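Local coordinates for beta-glucanase (Podospora anserina, PDB 4LE4), which probably hydrolyses beta-glucans, as expected of a family GH131 glycoside hydrolase with a concanavalin-clan fold, at residues T2-D6 / P84-I90; G130-G134 / R214-P218; G174-F178 / K190-T196. One frame throughout, in Å; residues are numbered along the deposited sequence.

The three contacts are separate, none touching another, in one beta-rich domain, of a family in the concanavalin clan, built round two large antiparallel sheets, with no helix counted. Contacts 1 and 3 both reach the sheet that contains strands 2-6, 175-182 and 188-195; their centres are 21 Å apart and their nearest atoms about 10 Å. Contact 2 joins two surface loops across the chain's centre from contact 1, with 36 Å between centres. Contacts 2 and 3 are 28 Å apart by centres and about 14 Å by nearest atoms, yet in sequence contact 3 falls wholly between the two segments of contact 2.

Contact 1. Residues T2-D6 / P84-I90; sequences TILWD and PQTTAAI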
loop_
_atom_site.group_PDB
_atom_site.type_symbol
_atom_site.label_atom_id
_atom_site.label_comp_id
_atom_site.label_asym_id
_atom_site.label_seq_id
_atom_site.Cartn_x
_atom_site.Cartn_y
_atom_site.Cartn_z
ATOM N N THR A 2 14.705 -13.110 -4.400
ATOM C CA THR A 2 14.120 -13.308 -5.719
ATOM C C THR A 2 12.851 -12.487 -5.836
ATOM O O THR A 2 11.922 -12.679 -5.057
ATOM C CB THR A 2 13.699 -14.762 -5.947
ATOM O OG1 THR A 2 14.828 -15.626 -5.798
ATOM C CG2 THR A 2 13.114 -14.919 -7.341
ATOM N N ILE A 3 12.793 -11.591 -6.810
ATOM C CA ILE A 3 11.586 -10.784 -6.978
ATOM C C ILE A 3 10.551 -11.618 -7.694
ATOM O O ILE A 3 10.778 -12.024 -8.840
ATOM C CB ILE A 3 11.836 -9.539 -7.831
ATOM C CG1 ILE A 3 12.806 -8.619 -7.105
ATOM C CG2 ILE A 3 10.486 -8.837 -8.139
ATOM C CD1 ILE A 3 13.264 -7.411 -7.938
ATOM N N LEU A 4 9.416 -11.867 -7.042
ATOM C CA LEU A 4 8.348 -12.648 -7.647
ATOM C C LEU A 4 7.487 -11.759 -8.521
ATOM O O LEU A 4 6.990 -12.179 -9.564
ATOM C CB LEU A 4 7.448 -13.266 -6.572
ATOM C CG LEU A 4 8.077 -14.272 -5.618
ATOM C CD1 LEU A 4 7.036 -14.732 -4.616
ATOM C CD2 LEU A 4 8.597 -15.461 -6.418
ATOM N N TRP A 5 7.284 -10.527 -8.074
ATOM C CA TRP A 5 6.471 -9.590 -8.828
ATOM C C TRP A 5 6.963 -8.176 -8.517
ATOM O O TRP A 5 7.277 -7.845 -7.373
ATOM C CB TRP A 5 4.992 -9.756 -8.464
ATOM C CG TRP A 5 4.118 -8.618 -8.953
ATOM C CD1 TRP A 5 3.515 -8.502 -10.168
ATOM C CD2 TRP A 5 3.746 -7.453 -8.201
ATOM N NE1 TRP A 5 2.771 -7.335 -10.225
ATOM C CE2 TRP A 5 2.901 -6.674 -9.025
ATOM C CE3 TRP A 5 4.039 -7.000 -6.904
ATOM C CZ2 TRP A 5 2.337 -5.449 -8.597
ATOM C CZ3 TRP A 5 3.465 -5.754 -6.465
ATOM C CH2 TRP A 5 2.633 -5.016 -7.321
ATOM N N ASP A 6 7.075 -7.372 -9.569
ATOM C CA ASP A 6 7.574 -6.006 -9.469
ATOM C C ASP A 6 6.464 -4.984 -9.730
ATOM O O ASP A 6 5.917 -4.892 -10.845
ATOM C CB ASP A 6 8.694 -5.805 -10.492
ATOM C CG ASP A 6 9.600 -4.654 -10.147
ATOM O OD1 ASP A 6 9.096 -3.658 -9.570
ATOM O OD2 ASP A 6 10.817 -4.729 -10.479
ATOM N N PRO A 84 -1.906 -6.626 -7.780
ATOM C CA PRO A 84 -0.854 -7.242 -8.585
ATOM C C PRO A 84 -1.451 -8.186 -9.640
ATOM O O PRO A 84 -2.370 -8.969 -9.343
ATOM C CB PRO A 84 -0.024 -8.023 -7.555
ATOM C CG PRO A 84 -0.234 -7.241 -6.286
ATOM C CD PRO A 84 -1.722 -6.922 -6.359
ATOM N N GLN A 85 -0.932 -8.082 -10.868
ATOM C CA GLN A 85 -1.345 -8.958 -11.981
ATOM C C GLN A 85 -0.113 -9.848 -12.109
ATOM O O GLN A 85 0.929 -9.378 -12.567
ATOM C CB GLN A 85 -1.535 -8.183 -13.287
ATOM C CG GLN A 85 -1.803 -9.097 -14.493
ATOM C CD GLN A 85 -3.013 -9.963 -14.256
ATOM O OE1 GLN A 85 -4.134 -9.454 -14.119
ATOM N NE2 GLN A 85 -2.805 -11.287 -14.185
ATOM N N THR A 86 -0.242 -11.096 -11.683
ATOM C CA THR A 86 0.880 -12.039 -11.678
ATOM C C THR A 86 0.435 -13.515 -11.631
ATOM O O THR A 86 -0.682 -13.851 -11.218
ATOM C CB THR A 86 1.793 -11.763 -10.434
ATOM O OG1 THR A 86 2.882 -12.687 -10.385
ATOM C CG2 THR A 86 0.992 -11.913 -9.143
ATOM N N THR A 87 1.345 -14.386 -12.063
ATOM C CA THR A 87 1.128 -15.820 -12.030
ATOM C C THR A 87 2.091 -16.392 -10.982
ATOM O O THR A 87 2.095 -17.583 -10.713
ATOM C CB THR A 87 1.445 -16.486 -13.400
ATOM O OG1 THR A 87 2.821 -16.264 -13.724
ATOM C CG2 THR A 87 0.579 -15.891 -14.502
ATOM N N ALA A 88 2.919 -15.537 -10.391
ATOM C CA ALA A 88 3.870 -15.998 -9.391
ATOM C C ALA A 88 3.132 -16.432 -8.123
ATOM O O ALA A 88 2.056 -15.919 -7.826
ATOM C CB ALA A 88 4.879 -14.881 -9.082
ATOM N N ALA A 89 3.716 -17.370 -7.384
ATOM C CA ALA A 89 3.124 -17.893 -6.150
ATOM C C ALA A 89 3.359 -16.940 -4.959
ATOM O O ALA A 89 4.065 -17.263 -3.995
ATOM C CB ALA A 89 3.716 -19.284 -5.836
ATOM N N ILE A 90 2.756 -15.763 -5.035
ATOM C CA ILE A 90 2.924 -14.776 -3.986
ATOM C C ILE A 90 2.115 -15.031 -2.725
ATOM O O ILE A 90 2.255 -14.287 -1.754
ATOM C CB ILE A 90 2.586 -13.390 -4.530
ATOM C CG1 ILE A 90 1.128 -13.359 -4.976
ATOM C CG2 ILE A 90 3.505 -13.067 -5.725
ATOM C CD1 ILE A 90 0.622 -11.935 -5.208
HETATM O O HOH W 1 4.938 -11.319 -11.928
#
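No direct hydrogen bond joins L4 and W5 to the loop 84-90; the distinctive features are a water bridge and a CH-pi contact between P84 and W5, with apolar packing of L4 beside them. The ring of P84 meets the six-membered ring of W5 over its face: P84 CB is 3.7 Å from the W5 ring centroid and 18° off the normal. With W5 CG anti to the backbone N (chi1 167°), the indole extends toward the start of the loop, where P84 CB comes within 3.5 Å of W5 CE2. At the pyrrole end, T86 CB packs 3.7 Å from W5 CD1. The indole N-H is spent on P29 O rather than on the loop, which probably helps to fix the rotation of the ring, and Y30 meets the ring edge-to-face.

Strand 2-6 pairs antiparallel with strand 222-233, and at the corner L4 and W5 both face I231, a classic beta bulge. The bulge lets two consecutive side chains, L4 and W5, both start out toward the loop, which leads from strand 78-84 of the other large sheet to strand 94-102 of the sheet that holds 2-6.

The loop has its own internal order. T86 OG1 accepts from A88 N at 2.9 Å with an N-H...O angle of 158°, an ST turn, and A89 is the centre of an inverse gamma turn. The same T86 OG1 is 2.9 Å from a water that donates to L4 O, bridging the segments in the plane of the indole at its edge. Beside the bridge, A88 CB approaches L4 CB at 3.9 Å, while I90 CG2 lies 4.0 Å from L4 CB and also touches L4 CD1. I90 further packs on I231.

Contact 2. Residues G130-G134 / R214-P218; sequences GWLSG and RSGYP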
loop_
_atom_site.group_PDB
_atom_site.type_symbol
_atom_site.label_atom_id
_atom_site.label_comp_id
_atom_site.label_asym_id
_atom_site.label_seq_id
_atom_site.Cartn_x
_atom_site.Cartn_y
_atom_site.Cartn_z
ATOM N N GLY A 130 -6.262 7.263 10.812
ATOM C CA GLY A 130 -7.485 7.978 11.115
ATOM C C GLY A 130 -8.232 7.464 12.334
ATOM O O GLY A 130 -7.797 6.563 13.023
ATOM N N TRP A 131 -9.363 8.101 12.596
ATOM C CA TRP A 131 -10.222 7.805 13.732
ATOM C C TRP A 131 -10.975 6.516 13.459
ATOM O O TRP A 131 -11.839 6.462 12.610
ATOM C CB TRP A 131 -11.142 9.021 13.923
ATOM C CG TRP A 131 -12.142 8.932 15.003
ATOM C CD1 TRP A 131 -12.263 7.954 15.960
ATOM C CD2 TRP A 131 -13.194 9.864 15.241
ATOM N NE1 TRP A 131 -13.343 8.228 16.779
ATOM C CE2 TRP A 131 -13.929 9.393 16.362
ATOM C CE3 TRP A 131 -13.591 11.055 14.619
ATOM C CZ2 TRP A 131 -15.048 10.084 16.869
ATOM C CZ3 TRP A 131 -14.695 11.736 15.123
ATOM C CH2 TRP A 131 -15.408 11.243 16.236
ATOM N N LEU A 132 -10.604 5.471 14.181
ATOM C CA LEU A 132 -11.180 4.146 14.015
ATOM C C LEU A 132 -12.471 3.893 14.791
ATOM O O LEU A 132 -13.475 3.519 14.212
ATOM C CB LEU A 132 -10.162 3.082 14.428
ATOM C CG LEU A 132 -8.740 3.136 13.860
ATOM C CD1 LEU A 132 -7.967 1.843 14.249
ATOM C CD2 LEU A 132 -8.811 3.253 12.349
ATOM N N SER A 133 -12.418 4.087 16.103
ATOM C CA SER A 133 -13.568 3.863 16.974
ATOM C C SER A 133 -13.421 4.646 18.264
ATOM O O SER A 133 -12.385 5.260 18.525
ATOM C CB SER A 133 -13.687 2.369 17.306
ATOM O OG SER A 133 -12.449 1.889 17.806
ATOM N N GLY A 134 -14.470 4.600 19.082
ATOM C CA GLY A 134 -14.435 5.313 20.339
ATOM C C GLY A 134 -14.488 6.809 20.137
ATOM O O GLY A 134 -15.016 7.307 19.146
ATOM N N ARG A 214 -17.747 8.856 7.623
ATOM C CA ARG A 214 -18.019 9.110 9.035
ATOM C C ARG A 214 -18.976 10.283 9.032
ATOM O O ARG A 214 -18.749 11.302 8.376
ATOM C CB ARG A 214 -16.791 9.485 9.858
ATOM C CG ARG A 214 -17.179 9.771 11.342
ATOM C CD ARG A 214 -15.992 10.102 12.267
ATOM N NE ARG A 214 -15.117 8.944 12.492
ATOM C CZ ARG A 214 -15.381 7.956 13.342
ATOM N NH1 ARG A 214 -16.499 7.986 14.068
ATOM N NH2 ARG A 214 -14.546 6.915 13.438
ATOM N N SER A 215 -20.070 10.099 9.753
ATOM C CA SER A 215 -21.105 11.109 9.846
ATOM C C SER A 215 -20.576 12.518 10.117
ATOM O O SER A 215 -19.818 12.747 11.058
ATOM C CB SER A 215 -22.094 10.693 10.936
ATOM O OG SER A 215 -23.145 11.621 10.985
ATOM N N GLY A 216 -20.973 13.451 9.263
ATOM C CA GLY A 216 -20.565 14.833 9.419
ATOM C C GLY A 216 -19.198 15.180 8.851
ATOM O O GLY A 216 -18.661 16.247 9.169
ATOM N N TYR A 217 -18.614 14.299 8.031
ATOM C CA TYR A 217 -17.301 14.596 7.455
ATOM C C TYR A 217 -17.360 14.444 5.943
ATOM O O TYR A 217 -17.353 13.332 5.399
ATOM C CB TYR A 217 -16.212 13.707 8.115
ATOM C CG TYR A 217 -16.061 14.027 9.588
ATOM C CD1 TYR A 217 -15.434 15.211 10.006
ATOM C CD2 TYR A 217 -16.647 13.220 10.553
ATOM C CE1 TYR A 217 -15.412 15.582 11.344
ATOM C CE2 TYR A 217 -16.631 13.578 11.907
ATOM C CZ TYR A 217 -16.014 14.768 12.292
ATOM O OH TYR A 217 -16.034 15.151 13.616
ATOM N N PRO A 218 -17.403 15.589 5.229
ATOM C CA PRO A 218 -17.476 15.609 3.771
ATOM C C PRO A 218 -16.163 15.234 3.129
ATOM O O PRO A 218 -15.107 15.377 3.754
ATOM C CB PRO A 218 -17.847 17.057 3.480
ATOM C CG PRO A 218 -16.996 17.778 4.463
ATOM C CD PRO A 218 -17.134 16.952 5.743
#
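R214 and W131 bury most of the surface here, in a stack of guanidinium on indole. The two planes are only 9° apart. Their centres are separated by 3.6 Å. R214 CZ lies over the five-membered ring of W131, 17° off its normal, which meets the geometry of a cation-pi contact. The overlap continues along the arginine chain: R214 CD sits over the six-membered ring as a CH-pi partner, 3.9 Å from its centroid. The bend at chi3 of R214 (-69°) turns the guanidinium away from the line of the extended CB-CG-CD portion.

Each flat group also has hydrogen bonds that help to hold it. R214 NH2 donates to W131 O at 2.9 Å, in the guanidinium plane but well above the carbonyl plane, so one residue supplies both the stacking face and the acceptor. R214 NE is bound to T112 O. The indole is held in turn by its own loop, W131 NE1 donating to G134 O at 3.0 Å, almost exactly in the ring plane.

Y217 adds a smaller contact at the edge of the indole, its OH 4.0 Å from W131 CZ3 and near the indole plane. A type II turn from R214 to Y217 brings both residues to the same tryptophan. The contact thus joins the loop between strands 125-129 and 142-147 to the loop between strands 209-211 and 222-233.

Contact 3. Residues G174-F178 / K190-T196; sequences GTVGF and KVAPVKT
Strands 175-178 and 192-195 run antiparallel, their axes 3.9 Å apart at closest and 145° between directions, as the two arms of a beta hairpin. V176 and V194 form a hydrogen-bonded pair, V176 N to V194 O and V194 N to V176 O both measuring 2.8 Å. The register slips by one between V176 and F178, a beta bulge; past it F178 pairs with V191, and there K190 and V191 both face F178, a classic beta bulge. P193 lies beside the slip, where its CA approaches G177 CA to 3.6 Å; G177 has no side chain to meet the proline ring.

On one face, V176, F178, V191 and V194 point together. F178 CB packs 4.0 Å from V191 CB, while the ring, carried away from the backbone N by a chi1 of 180°, stacks on W145 and also meets W153, both from the other large sheet. T175 and K195 occupy the opposite face, and T175 OG1 touches P193 CB at 3.7 Å.

At the K190-V191 bulge F178 O accepts from K190 N at 2.8 Å, with the donor almost in line with the carbonyl bond, and weakly from V191 N at 3.4 Å.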
loop_
_atom_site.group_PDB
_atom_site.type_symbol
_atom_site.label_atom_id
_atom_site.label_comp_id
_atom_site.label_asym_id
_atom_site.label_seq_id
_atom_site.Cartn_x
_atom_site.Cartn_y
_atom_site.Cartn_z
ATOM N N GLY A 174 0.638 -19.429 8.743
ATOM C CA GLY A 174 -0.420 -18.500 9.110
ATOM C C GLY A 174 0.086 -17.451 10.081
ATOM O O GLY A 174 -0.491 -17.237 11.153
ATOM N N THR A 175 1.187 -16.799 9.725
ATOM C CA THR A 175 1.750 -15.753 10.581
ATOM C C THR A 175 2.163 -14.555 9.748
ATOM O O THR A 175 2.448 -14.686 8.559
ATOM C CB THR A 175 3.025 -16.208 11.358
ATOM O OG1 THR A 175 4.077 -16.525 10.439
ATOM C CG2 THR A 175 2.717 -17.422 12.228
ATOM N N VAL A 176 2.196 -13.380 10.369
ATOM C CA VAL A 176 2.648 -12.187 9.642
ATOM C C VAL A 176 3.501 -11.346 10.575
ATOM O O VAL A 176 3.076 -11.012 11.693
ATOM C CB VAL A 176 1.464 -11.342 9.102
ATOM C CG1 VAL A 176 0.590 -10.904 10.246
ATOM C CG2 VAL A 176 1.992 -10.106 8.301
ATOM N N GLY A 177 4.698 -11.015 10.100
ATOM C CA GLY A 177 5.655 -10.203 10.844
ATOM C C GLY A 177 5.752 -8.838 10.154
ATOM O O GLY A 177 5.378 -8.704 8.990
ATOM N N PHE A 178 6.294 -7.856 10.856
ATOM C CA PHE A 178 6.338 -6.498 10.345
ATOM C C PHE A 178 7.739 -5.910 10.338
ATOM O O PHE A 178 8.376 -5.810 11.384
ATOM C CB PHE A 178 5.398 -5.651 11.217
ATOM C CG PHE A 178 5.321 -4.193 10.818
ATOM C CD1 PHE A 178 4.653 -3.810 9.660
ATOM C CD2 PHE A 178 5.844 -3.222 11.655
ATOM C CE1 PHE A 178 4.495 -2.460 9.354
ATOM C CE2 PHE A 178 5.698 -1.874 11.369
ATOM C CZ PHE A 178 5.019 -1.502 10.214
ATOM N N LYS A 190 10.170 -4.968 13.414
ATOM C CA LYS A 190 9.641 -4.297 14.578
ATOM C C LYS A 190 8.577 -5.069 15.359
ATOM O O LYS A 190 8.287 -4.720 16.509
ATOM C CB LYS A 190 9.173 -2.916 14.171
ATOM C CG LYS A 190 10.406 -2.076 13.730
ATOM C CD LYS A 190 10.117 -0.619 13.413
ATOM C CE LYS A 190 11.422 0.050 12.902
ATOM N NZ LYS A 190 11.266 1.503 12.598
ATOM N N VAL A 191 7.997 -6.086 14.730
ATOM C CA VAL A 191 7.034 -6.978 15.392
ATOM C C VAL A 191 7.271 -8.406 14.850
ATOM O O VAL A 191 7.239 -8.648 13.636
ATOM C CB VAL A 191 5.550 -6.595 15.133
ATOM C CG1 VAL A 191 4.636 -7.520 15.926
ATOM C CG2 VAL A 191 5.300 -5.142 15.525
ATOM N N ALA A 192 7.589 -9.325 15.755
ATOM C CA ALA A 192 7.795 -10.732 15.404
ATOM C C ALA A 192 6.478 -11.275 14.813
ATOM O O ALA A 192 5.393 -10.803 15.163
ATOM C CB ALA A 192 8.174 -11.528 16.669
ATOM N N PRO A 193 6.551 -12.298 13.935
ATOM C CA PRO A 193 5.319 -12.842 13.332
ATOM C C PRO A 193 4.183 -13.123 14.306
ATOM O O PRO A 193 4.393 -13.762 15.355
ATOM C CB PRO A 193 5.807 -14.096 12.622
ATOM C CG PRO A 193 7.217 -13.702 12.202
ATOM C CD PRO A 193 7.734 -13.037 13.466
ATOM N N VAL A 194 2.996 -12.628 13.934
ATOM C CA VAL A 194 1.756 -12.743 14.694
ATOM C C VAL A 194 0.812 -13.723 13.981
ATOM O O VAL A 194 0.681 -13.672 12.759
ATOM C CB VAL A 194 1.042 -11.359 14.766
ATOM C CG1 VAL A 194 -0.271 -11.477 15.499
ATOM C CG2 VAL A 194 1.937 -10.364 15.431
ATOM N N LYS A 195 0.146 -14.593 14.742
ATOM C CA LYS A 195 -0.774 -15.584 14.164
ATOM C C LYS A 195 -2.119 -14.999 13.748
ATOM O O LYS A 195 -2.691 -14.202 14.476
ATOM C CB LYS A 195 -1.075 -16.709 15.168
ATOM C CG LYS A 195 0.057 -17.650 15.486
ATOM C CD LYS A 195 -0.528 -18.970 15.997
ATOM C CE LYS A 195 0.507 -19.896 16.660
ATOM N NZ LYS A 195 0.998 -19.374 17.976
ATOM N N THR A 196 -2.623 -15.400 12.584
ATOM C CA THR A 196 -3.924 -14.944 12.118
ATOM C C THR A 196 -4.309 -15.833 10.950
ATOM O O THR A 196 -3.483 -16.589 10.466
ATOM C CB THR A 196 -3.896 -13.438 11.648
ATOM O OG1 THR A 196 -5.234 -12.913 11.619
ATOM C CG2 THR A 196 -3.306 -13.308 10.263
#